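Local coordinates for guanine nucleotide exchange factor SRM1 (Saccharomyces cerevisiae, PDB 3OF7), which promotes the exchange of GDP for GTP on the Ran-type GTPases GSP1 and GSP2, binds chromatin, and controls RNA metabolism and nuclear transport, at residues Ala391-Gln394 with Ala398-Trp401; Val409-Phe414 with Val420-Lys425. All coordinates share one frame; numbering follows the deposited sequence.

Contact 1. Residues Ala391-Gln394 with Ala398-Trp401; sequences AVAQ and AYSW
Ala391 CB sits against the benzo edge of the Trp401 indole, in the plane of the ring, with Trp401 CZ3 3.9 Å away and CH2 only slightly farther. The two residues belong to a beta hairpin, strands 388-393 and 398-402, which forms the two middle strands of one four-stranded blade of the RCC1 beta-propeller. The indole reaches this far because Trp401 CG lies between the backbone N and the carbonyl carbon (chi1 67°), which swings the benzo edge across to Ala391 on the neighbouring strand; at the far side of the indole, NE1 makes a weak hydrogen bond to Glu344 O.

Along the same face, toward the Ala393 end of the hairpin, Tyr399 meets Ala393. Its CE1 comes within 3.7 Å of Ala393 CB, a slanting approach that is neither over the face nor at the edge of the phenol. The small alanines probably leave room for both aromatic rings on this side. On the opposite face Val392 lies beside Ala398, their CA atoms 4.4 Å apart in a non-hydrogen-bonded antiparallel pair, and Val392 packs on Ile434 and Val437 of the neighbouring blade.

Between the faces, Ala391 and Tyr399 form the hydrogen-bonded pair. Ala391 N gives its hydrogen to Tyr399 O at 2.7 Å in a nearly straight bond (167° at the hydrogen), and Tyr399 N returns an equally short bond to Ala391 O. That carbonyl oxygen has a second, weaker neighbour: Ala398 CA approaches Ala391 O at 3.3 Å in a CA-H...O contact.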
ATOM      1  N   ALA A 391      -7.198   9.261  -0.321  1.00 14.32           N
ATOM      2  CA  ALA A 391      -6.175  10.311  -0.350  1.00 14.52           C
ATOM      3  C   ALA A 391      -6.397  11.307   0.788  1.00 15.03           C
ATOM      4  O   ALA A 391      -7.528  11.502   1.242  1.00 15.09           O
ATOM      5  CB  ALA A 391      -6.184  11.026  -1.699  1.00 14.33           C
ATOM      6  N   VAL A 392      -5.318  11.933   1.248  1.00 15.48           N
ATOM      7  CA  VAL A 392      -5.415  12.896   2.348  1.00 15.79           C
ATOM      8  C   VAL A 392      -5.099  14.286   1.831  1.00 16.03           C
ATOM      9  O   VAL A 392      -4.006  14.525   1.307  1.00 16.12           O
ATOM     10  CB  VAL A 392      -4.467  12.547   3.510  1.00 15.87           C
ATOM     11  CG1 VAL A 392      -4.654  13.541   4.667  1.00 15.83           C
ATOM     12  CG2 VAL A 392      -4.728  11.138   3.992  1.00 15.47           C
ATOM     13  N   ALA A 393      -6.064  15.193   1.963  1.00 16.54           N
ATOM     14  CA  ALA A 393      -5.874  16.577   1.542  1.00 16.92           C
ATOM     15  C   ALA A 393      -4.822  17.247   2.409  1.00 17.21           C
ATOM     16  O   ALA A 393      -4.540  16.792   3.508  1.00 16.82           O
ATOM     17  CB  ALA A 393      -7.199  17.355   1.614  1.00 16.71           C
ATOM     18  N   GLN A 394      -4.258  18.352   1.930  1.00 18.51           N
ATOM     19  CA  GLN A 394      -3.247  19.065   2.715  1.00 19.80           C
ATOM     20  C   GLN A 394      -3.763  19.423   4.117  1.00 19.66           C
ATOM     21  O   GLN A 394      -3.000  19.390   5.081  1.00 19.49           O
ATOM     22  CB  GLN A 394      -2.743  20.303   1.967  1.00 20.34           C
ATOM     23  CG  GLN A 394      -1.855  19.979   0.761  0.90 23.08           C
ATOM     24  CD  GLN A 394      -1.393  21.220   0.006  0.70 26.46           C
ATOM     25  OE1 GLN A 394      -1.978  22.298   0.130  0.80 28.19           O
ATOM     26  NE2 GLN A 394      -0.341  21.066  -0.788  0.80 28.14           N
ATOM     27  N   ALA A 398      -9.587  13.267   4.801  1.00 15.68           N
ATOM     28  CA  ALA A 398      -9.465  12.137   3.873  1.00 15.83           C
ATOM     29  C   ALA A 398     -10.587  12.096   2.827  1.00 16.05           C
ATOM     30  O   ALA A 398     -11.736  12.473   3.104  1.00 16.22           O
ATOM     31  CB  ALA A 398      -9.396  10.817   4.649  1.00 15.70           C
ATOM     32  N   TYR A 399     -10.233  11.632   1.627  1.00 15.87           N
ATOM     33  CA  TYR A 399     -11.135  11.554   0.474  1.00 16.04           C
ATOM     34  C   TYR A 399     -11.007  10.172  -0.128  1.00 15.67           C
ATOM     35  O   TYR A 399      -9.897   9.673  -0.298  1.00 15.73           O
ATOM     36  CB  TYR A 399     -10.765  12.598  -0.588  1.00 16.00           C
ATOM     37  CG  TYR A 399     -11.087  14.021  -0.175  1.00 17.61           C
ATOM     38  CD1 TYR A 399     -10.349  14.653   0.825  1.00 17.85           C
ATOM     39  CD2 TYR A 399     -12.133  14.729  -0.779  1.00 18.48           C
ATOM     40  CE1 TYR A 399     -10.638  15.951   1.224  1.00 18.95           C
ATOM     41  CE2 TYR A 399     -12.433  16.039  -0.387  1.00 19.55           C
ATOM     42  CZ  TYR A 399     -11.679  16.636   0.617  1.00 19.92           C
ATOM     43  OH  TYR A 399     -11.953  17.920   1.020  1.00 21.01           O
ATOM     44  N   SER A 400     -12.134   9.563  -0.468  1.00 15.18           N
ATOM     45  CA  SER A 400     -12.115   8.200  -0.983  1.00 14.65           C
ATOM     46  C   SER A 400     -12.967   8.061  -2.235  1.00 14.50           C
ATOM     47  O   SER A 400     -13.839   8.896  -2.514  1.00 14.06           O
ATOM     48  CB  SER A 400     -12.607   7.227   0.095  1.00 14.20           C
ATOM     49  OG  SER A 400     -13.938   7.541   0.472  1.00 16.06           O
ATOM     50  N   TRP A 401     -12.703   6.996  -2.987  1.00 14.41           N
ATOM     51  CA  TRP A 401     -13.460   6.692  -4.192  1.00 14.38           C
ATOM     52  C   TRP A 401     -13.164   5.273  -4.660  1.00 14.62           C
ATOM     53  O   TRP A 401     -12.234   4.621  -4.163  1.00 14.17           O
ATOM     54  CB  TRP A 401     -13.152   7.692  -5.313  1.00 14.42           C
ATOM     55  CG  TRP A 401     -11.738   7.635  -5.881  1.00 14.44           C
ATOM     56  CD1 TRP A 401     -11.350   7.048  -7.055  1.00 14.39           C
ATOM     57  CD2 TRP A 401     -10.551   8.215  -5.314  1.00 14.96           C
ATOM     58  NE1 TRP A 401     -10.004   7.229  -7.258  1.00 13.75           N
ATOM     59  CE2 TRP A 401      -9.486   7.934  -6.201  1.00 14.46           C
ATOM     60  CE3 TRP A 401     -10.284   8.934  -4.136  1.00 14.73           C
ATOM     61  CZ2 TRP A 401      -8.171   8.354  -5.956  1.00 14.55           C
ATOM     62  CZ3 TRP A 401      -8.974   9.351  -3.888  1.00 14.96           C
ATOM     63  CH2 TRP A 401      -7.933   9.061  -4.799  1.00 16.24           C
TER

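Contact 2. Residues Val409-Phe414 with Val420-Lys425; sequences VGLGPF and VPTRIK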
ATOM      1  N   VAL A 409     -14.613   2.500   1.117  1.00 15.79           N
ATOM      2  CA  VAL A 409     -14.514   3.944   0.930  1.00 15.76           C
ATOM      3  C   VAL A 409     -14.976   4.727   2.170  1.00 16.33           C
ATOM      4  O   VAL A 409     -14.663   5.910   2.306  1.00 16.01           O
ATOM      5  CB  VAL A 409     -15.243   4.441  -0.357  1.00 15.82           C
ATOM      6  CG1 VAL A 409     -14.599   3.840  -1.605  1.00 15.49           C
ATOM      7  CG2 VAL A 409     -16.744   4.117  -0.311  1.00 14.72           C
ATOM      8  N   GLY A 410     -15.700   4.055   3.070  1.00 17.15           N
ATOM      9  CA  GLY A 410     -16.169   4.661   4.333  1.00 18.24           C
ATOM     10  C   GLY A 410     -17.125   5.829   4.129  1.00 19.47           C
ATOM     11  O   GLY A 410     -17.065   6.840   4.846  1.00 19.62           O
ATOM     12  N   LEU A 411     -18.002   5.700   3.145  1.00 20.13           N
ATOM     13  CA  LEU A 411     -18.931   6.780   2.819  1.00 21.34           C
ATOM     14  C   LEU A 411     -20.378   6.475   3.235  1.00 22.61           C
ATOM     15  O   LEU A 411     -21.317   7.127   2.779  1.00 23.02           O
ATOM     16  CB  LEU A 411     -18.807   7.160   1.333  1.00 21.18           C
ATOM     17  CG  LEU A 411     -17.444   7.777   0.961  1.00 20.35           C
ATOM     18  CD1 LEU A 411     -17.272   7.914  -0.548  1.00 19.89           C
ATOM     19  CD2 LEU A 411     -17.215   9.139   1.646  1.00 19.21           C
ATOM     20  N   GLY A 412     -20.543   5.493   4.118  1.00 23.44           N
ATOM     21  CA  GLY A 412     -21.851   5.187   4.692  1.00 24.86           C
ATOM     22  C   GLY A 412     -22.601   4.043   4.025  1.00 25.73           C
ATOM     23  O   GLY A 412     -21.996   3.233   3.313  1.00 25.25           O
ATOM     24  N   PRO A 413     -23.933   3.987   4.242  1.00 26.47           N
ATOM     25  CA  PRO A 413     -24.796   2.867   3.863  0.80 27.25           C
ATOM     26  C   PRO A 413     -25.226   2.896   2.398  1.00 28.05           C
ATOM     27  O   PRO A 413     -26.427   2.873   2.098  1.00 28.27           O
ATOM     28  CB  PRO A 413     -26.013   3.052   4.776  0.80 27.27           C
ATOM     29  CG  PRO A 413     -26.119   4.532   4.941  0.80 26.81           C
ATOM     30  CD  PRO A 413     -24.707   5.082   4.869  0.80 26.48           C
ATOM     31  N   PHE A 414     -24.247   2.949   1.500  1.00 28.39           N
ATOM     32  CA  PHE A 414     -24.495   2.950   0.062  1.00 29.05           C
ATOM     33  C   PHE A 414     -23.513   1.980  -0.591  1.00 28.78           C
ATOM     34  O   PHE A 414     -22.300   2.106  -0.392  1.00 29.19           O
ATOM     35  CB  PHE A 414     -24.275   4.347  -0.526  1.00 29.56           C
ATOM     36  CG  PHE A 414     -24.807   5.474   0.328  0.80 31.72           C
ATOM     37  CD1 PHE A 414     -26.165   5.785   0.335  0.80 33.08           C
ATOM     38  CD2 PHE A 414     -23.938   6.244   1.105  0.80 33.36           C
ATOM     39  CE1 PHE A 414     -26.653   6.835   1.118  0.90 34.26           C
ATOM     40  CE2 PHE A 414     -24.415   7.295   1.893  0.90 34.47           C
ATOM     41  CZ  PHE A 414     -25.774   7.593   1.894  0.90 34.21           C
ATOM     42  N   VAL A 420     -15.729   9.966  -7.967  1.00 18.87           N
ATOM     43  CA  VAL A 420     -14.638  10.922  -7.816  1.00 18.67           C
ATOM     44  C   VAL A 420     -14.254  10.998  -6.340  1.00 17.90           C
ATOM     45  O   VAL A 420     -15.045  10.607  -5.489  1.00 18.06           O
ATOM     46  CB  VAL A 420     -15.029  12.345  -8.319  1.00 18.80           C
ATOM     47  CG1 VAL A 420     -15.208  12.354  -9.839  1.00 19.56           C
ATOM     48  CG2 VAL A 420     -16.296  12.858  -7.615  1.00 18.84           C
ATOM     49  N   PRO A 421     -13.041  11.502  -6.034  1.00 17.80           N
ATOM     50  CA  PRO A 421     -12.618  11.631  -4.639  1.00 17.62           C
ATOM     51  C   PRO A 421     -13.647  12.405  -3.803  1.00 18.18           C
ATOM     52  O   PRO A 421     -13.984  13.551  -4.119  1.00 18.49           O
ATOM     53  CB  PRO A 421     -11.297  12.389  -4.746  1.00 17.58           C
ATOM     54  CG  PRO A 421     -10.763  11.967  -6.090  1.00 17.89           C
ATOM     55  CD  PRO A 421     -11.974  11.919  -6.966  1.00 17.74           C
ATOM     56  N   THR A 422     -14.129  11.764  -2.745  1.00 18.07           N
ATOM     57  CA  THR A 422     -15.243  12.276  -1.965  1.00 18.46           C
ATOM     58  C   THR A 422     -14.863  12.338  -0.491  1.00 18.17           C
ATOM     59  O   THR A 422     -14.383  11.361   0.099  1.00 17.00           O
ATOM     60  CB  THR A 422     -16.511  11.419  -2.212  1.00 18.33           C
ATOM     61  OG1 THR A 422     -16.832  11.451  -3.610  1.00 19.45           O
ATOM     62  CG2 THR A 422     -17.704  11.927  -1.425  1.00 19.53           C
ATOM     63  N   ARG A 423     -15.084  13.509   0.092  1.00 18.25           N
ATOM     64  CA  ARG A 423     -14.774  13.765   1.497  1.00 18.43           C
ATOM     65  C   ARG A 423     -15.399  12.738   2.433  1.00 18.36           C
ATOM     66  O   ARG A 423     -16.590  12.445   2.338  1.00 18.21           O
ATOM     67  CB  ARG A 423     -15.266  15.171   1.852  1.00 18.96           C
ATOM     68  CG  ARG A 423     -15.098  15.587   3.290  1.00 20.97           C
ATOM     69  CD  ARG A 423     -15.635  17.003   3.435  1.00 24.29           C
ATOM     70  NE  ARG A 423     -15.562  17.495   4.802  1.00 27.83           N
ATOM     71  CZ  ARG A 423     -16.182  18.589   5.233  1.00 28.98           C
ATOM     72  NH1 ARG A 423     -16.931  19.299   4.398  1.00 29.38           N
ATOM     73  NH2 ARG A 423     -16.052  18.970   6.496  1.00 29.32           N
ATOM     74  N   ILE A 424     -14.584  12.182   3.327  1.00 17.91           N
ATOM     75  CA  ILE A 424     -15.089  11.344   4.404  1.00 18.68           C
ATOM     76  C   ILE A 424     -15.402  12.267   5.586  1.00 19.33           C
ATOM     77  O   ILE A 424     -14.498  12.885   6.171  1.00 19.35           O
ATOM     78  CB  ILE A 424     -14.089  10.249   4.827  1.00 18.18           C
ATOM     79  CG1 ILE A 424     -13.772   9.322   3.635  1.00 18.42           C
ATOM     80  CG2 ILE A 424     -14.652   9.448   6.001  1.00 18.43           C
ATOM     81  CD1 ILE A 424     -12.586   8.376   3.854  1.00 17.99           C
ATOM     82  N   LYS A 425     -16.690  12.378   5.890  1.00 20.09           N
ATOM     83  CA  LYS A 425     -17.178  13.146   7.036  1.00 20.69           C
ATOM     84  C   LYS A 425     -17.975  12.215   7.939  1.00 20.85           C
ATOM     85  O   LYS A 425     -19.009  11.682   7.532  1.00 21.26           O
ATOM     86  CB  LYS A 425     -18.056  14.307   6.556  1.00 21.22           C
ATOM     87  CG  LYS A 425     -18.463  15.305   7.635  0.80 21.79           C
ATOM     88  CD  LYS A 425     -19.235  16.465   7.009  0.80 23.88           C
ATOM     89  CE  LYS A 425     -19.635  17.503   8.047  0.70 24.85           C
ATOM     90  NZ  LYS A 425     -20.327  18.661   7.392  0.70 25.79           N
TER
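Leu411 and Thr422 meet with their side chains crossed at a slant, and the two methyls of the leucine divide the work. CD1 lies against Thr422, 4.0 Å from its CB and nearly as near to CG2, while CD2 slips past it to the strand's backbone, 3.4 Å from Arg423 O. CD2 also touches the next side chain along, at 4.0 Å from Ile424 CG1. The leucine fork therefore spans three successive residues of 420-425 by van der Waals contact alone.

Thr422 is turned so that CG2 stands anti to its backbone N, where it also touches the leucine methyls, and OG1 lies beside that N (chi1 -59°). From there OG1 donates a 2.7 Å hydrogen bond to Val420 O, arriving about 35° above the carbonyl plane. Cutting the side chain back to an alanine here would probably leave Val420 O without its hydroxyl partner and take away the CG2 part of the packing on Leu411, with CB still in place.

Ile424 packs against the loop backbone. Its CD1 rests 3.6 Å from Val409 O and its CG2 lies 3.7 Å from Gly410 O, two methyls laid against successive carbonyl oxygens. Gly410 turns here with positive phi (63°), and beyond it the loop reaches another part of the chain, where the backbone of Gly412 bonds to that of Lys54. This is a loop folded back onto the short outermost strand, 421-423, of an RCC1 propeller blade: the loop covers the strand through Leu411, and Ile424 from the strand's own end packs up against the loop's carbonyls.

How the contacts relate
Both contacts serve the same blade: strand 398-402, one side of contact 1, is the sheet neighbour of strand 421-423 in contact 2. Contact 1 is wholly buried in the middle of the sheet and is held by paired backbone bonds as well as aromatic packing; contact 2, about 10 Å away between centres, is only partly buried at the blade's outer rim and relies on aliphatic packing and on methyls laid against backbone oxygens. They are stitched directly: Ala398 O and Ile424 N are 2.9 Å apart, probably hydrogen-bonded, and Ser400 OG is hydrogen-bonded to Val409 O. Contact 1 also straddles the sixth and seventh RCC1 repeats, whereas contact 2 lies entirely within the seventh.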